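Local structure of adenylate cyclase-like protein (Chlamydia trachomatis, 4QO6) at residues A[179-182]-A[183-187]. The protein serves as a structural protein of the type III secretion inner-membrane ring, this chain being part of the protein's periplasmic region. Numbering follows the deposited sequence.
Sequences FRTV and VQELQ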
ATOM      1  N   PHE A 179       0.747 -22.097 -21.674  1.00 46.85           N
ATOM      2  CA  PHE A 179       1.618 -21.525 -20.645  1.00 47.15           C
ATOM      3  C   PHE A 179       1.759 -19.996 -20.722  1.00 45.11           C
ATOM      4  O   PHE A 179       1.694 -19.320 -19.707  1.00 45.22           O
ATOM      5  CB  PHE A 179       3.007 -22.165 -20.679  1.00 45.22           C
ATOM      6  CG  PHE A 179       3.870 -21.759 -19.512  1.00 44.74           C
ATOM      7  CD1 PHE A 179       3.534 -22.147 -18.220  1.00 43.94           C
ATOM      8  CD2 PHE A 179       5.009 -20.972 -19.702  1.00 44.79           C
ATOM      9  CE1 PHE A 179       4.327 -21.779 -17.138  1.00 44.56           C
ATOM     10  CE2 PHE A 179       5.806 -20.591 -18.617  1.00 43.51           C
ATOM     11  CZ  PHE A 179       5.466 -20.998 -17.340  1.00 41.53           C
ATOM     12  N   ARG A 180       1.976 -19.470 -21.919  1.00 47.66           N
ATOM     13  CA  ARG A 180       1.948 -18.029 -22.186  1.00 51.15           C
ATOM     14  C   ARG A 180       0.682 -17.366 -21.627  1.00 52.12           C
ATOM     15  O   ARG A 180       0.712 -16.259 -21.107  1.00 51.53           O
ATOM     16  CB  ARG A 180       1.993 -17.834 -23.693  1.00 57.74           C
ATOM     17  CG  ARG A 180       2.031 -16.395 -24.178  1.00 66.33           C
ATOM     18  CD  ARG A 180       2.691 -16.290 -25.555  1.00 73.87           C
ATOM     19  NE  ARG A 180       3.958 -17.055 -25.629  1.00 78.11           N
ATOM     20  CZ  ARG A 180       4.210 -18.097 -26.435  1.00 73.28           C
ATOM     21  NH1 ARG A 180       3.300 -18.542 -27.296  1.00 74.40           N
ATOM     22  NH2 ARG A 180       5.396 -18.703 -26.385  1.00 66.70           N
ATOM     23  N   THR A 181      -0.436 -18.061 -21.769  1.00 54.60           N
ATOM     24  CA  THR A 181      -1.724 -17.618 -21.242  1.00 51.77           C
ATOM     25  C   THR A 181      -1.708 -17.652 -19.710  1.00 52.55           C
ATOM     26  O   THR A 181      -2.066 -16.674 -19.062  1.00 56.24           O
ATOM     27  CB  THR A 181      -2.854 -18.497 -21.848  1.00 51.28           C
ATOM     28  OG1 THR A 181      -2.961 -18.179 -23.241  1.00 52.68           O
ATOM     29  CG2 THR A 181      -4.210 -18.296 -21.166  1.00 49.45           C
ATOM     30  N   VAL A 182      -1.273 -18.770 -19.134  1.00 46.41           N
ATOM     31  CA  VAL A 182      -1.156 -18.870 -17.702  1.00 45.56           C
ATOM     32  C   VAL A 182      -0.240 -17.775 -17.127  1.00 48.93           C
ATOM     33  O   VAL A 182      -0.516 -17.242 -16.039  1.00 48.75           O
ATOM     34  CB  VAL A 182      -0.640 -20.245 -17.287  1.00 43.40           C
ATOM     35  CG1 VAL A 182      -0.203 -20.268 -15.829  1.00 43.46           C
ATOM     36  CG2 VAL A 182      -1.715 -21.285 -17.539  1.00 47.15           C
ATOM     37  N   VAL A 183       0.836 -17.442 -17.829  1.00 44.91           N
ATOM     38  CA  VAL A 183       1.716 -16.381 -17.352  1.00 45.54           C
ATOM     39  C   VAL A 183       1.040 -15.006 -17.398  1.00 44.79           C
ATOM     40  O   VAL A 183       1.181 -14.244 -16.465  1.00 41.51           O
ATOM     41  CB  VAL A 183       3.078 -16.402 -18.062  1.00 47.04           C
ATOM     42  CG1 VAL A 183       3.883 -15.139 -17.784  1.00 45.72           C
ATOM     43  CG2 VAL A 183       3.863 -17.633 -17.594  1.00 49.77           C
ATOM     44  N   GLN A 184       0.305 -14.685 -18.458  1.00 53.24           N
ATOM     45  CA  GLN A 184      -0.449 -13.420 -18.502  1.00 58.15           C
ATOM     46  C   GLN A 184      -1.308 -13.243 -17.254  1.00 57.17           C
ATOM     47  O   GLN A 184      -1.310 -12.190 -16.626  1.00 56.76           O
ATOM     48  CB  GLN A 184      -1.355 -13.360 -19.736  1.00 63.61           C
ATOM     49  CG  GLN A 184      -0.622 -12.977 -21.002  1.00 70.68           C
ATOM     50  CD  GLN A 184       0.156 -11.689 -20.819  1.00 80.06           C
ATOM     51  OE1 GLN A 184      -0.366 -10.706 -20.278  1.00 85.76           O
ATOM     52  NE2 GLN A 184       1.417 -11.690 -21.244  1.00 80.00           N
ATOM     53  N   GLU A 185      -2.015 -14.302 -16.898  1.00 56.79           N
ATOM     54  CA  GLU A 185      -2.953 -14.287 -15.789  1.00 57.84           C
ATOM     55  C   GLU A 185      -2.259 -14.142 -14.423  1.00 57.67           C
ATOM     56  O   GLU A 185      -2.800 -13.484 -13.529  1.00 59.31           O
ATOM     57  CB  GLU A 185      -3.836 -15.551 -15.840  1.00 59.42           C
ATOM     58  CG  GLU A 185      -4.703 -15.634 -17.102  1.00 64.50           C
ATOM     59  CD  GLU A 185      -5.390 -16.988 -17.311  1.00 68.63           C
ATOM     60  OE1 GLU A 185      -5.239 -17.914 -16.475  1.00 60.69           O
ATOM     61  OE2 GLU A 185      -6.095 -17.116 -18.341  1.00 76.31           O
ATOM     62  N   LEU A 186      -1.073 -14.735 -14.262  1.00 50.66           N
ATOM     63  CA  LEU A 186      -0.270 -14.538 -13.050  1.00 48.15           C
ATOM     64  C   LEU A 186       0.151 -13.062 -12.876  1.00 50.00           C
ATOM     65  O   LEU A 186       0.267 -12.577 -11.743  1.00 49.76           O
ATOM     66  CB  LEU A 186       0.991 -15.418 -13.054  1.00 45.87           C
ATOM     67  CG  LEU A 186       0.830 -16.946 -13.111  1.00 46.59           C
ATOM     68  CD1 LEU A 186       2.167 -17.670 -13.079  1.00 45.90           C
ATOM     69  CD2 LEU A 186      -0.044 -17.452 -11.985  1.00 45.58           C
ATOM     70  N   GLN A 187       0.389 -12.357 -13.982  1.00 48.01           N
ATOM     71  CA  GLN A 187       0.672 -10.922 -13.927  1.00 52.09           C
ATOM     72  C   GLN A 187      -0.473 -10.088 -13.340  1.00 51.80           C
ATOM     73  O   GLN A 187      -0.239  -9.021 -12.800  1.00 56.03           O
ATOM     74  CB  GLN A 187       0.985 -10.373 -15.318  1.00 57.58           C
ATOM     75  CG  GLN A 187       2.241 -10.918 -15.962  1.00 62.03           C
ATOM     76  CD  GLN A 187       2.738 -10.036 -17.095  1.00 70.99           C
ATOM     77  OE1 GLN A 187       1.995  -9.209 -17.632  1.00 71.29           O
ATOM     78  NE2 GLN A 187       4.006 -10.203 -17.462  1.00 71.25           N
TER
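One methyl of V183, CG2, rests over a face of the F179 ring, one turn earlier in helix 176-187. It lies 3.9 Å from the ring centroid and 22° off the normal, a CH-pi contact displaced toward the CE2-CZ rim, with CE2 to CG2 at 3.7 Å. A first torsion of -171° sets CG of F179 beside the carbonyl carbon, carrying the ring to V183. On the same buried side, CG of L186 approaches the backbone of V182, 3.2 Å from V182 O. The side chains themselves are farther apart, CG1 of V182 to CG of L186 at 4.4 Å. This is the inward face of the helix in a beta-alpha-beta crossover of the BON domain, between strands 164-172 and 194-202: F179 reaches I171 and V199 and meets F153 edge-to-face, while V182 and L186 pack on L148 of helix 137-150. Four i to i+4 backbone hydrogen bonds join the turns, the shortest from V183 N to F179 O at 2.8 Å. On the exposed side, T181 and E185 run alongside each other, meeting through a single methyl-to-carboxylate approach, CG2 to OE2 at 3.6 Å. T181 OG1 is hydrogen-bonded back to D177 O, and R180 NH1 forms a salt bridge with D177.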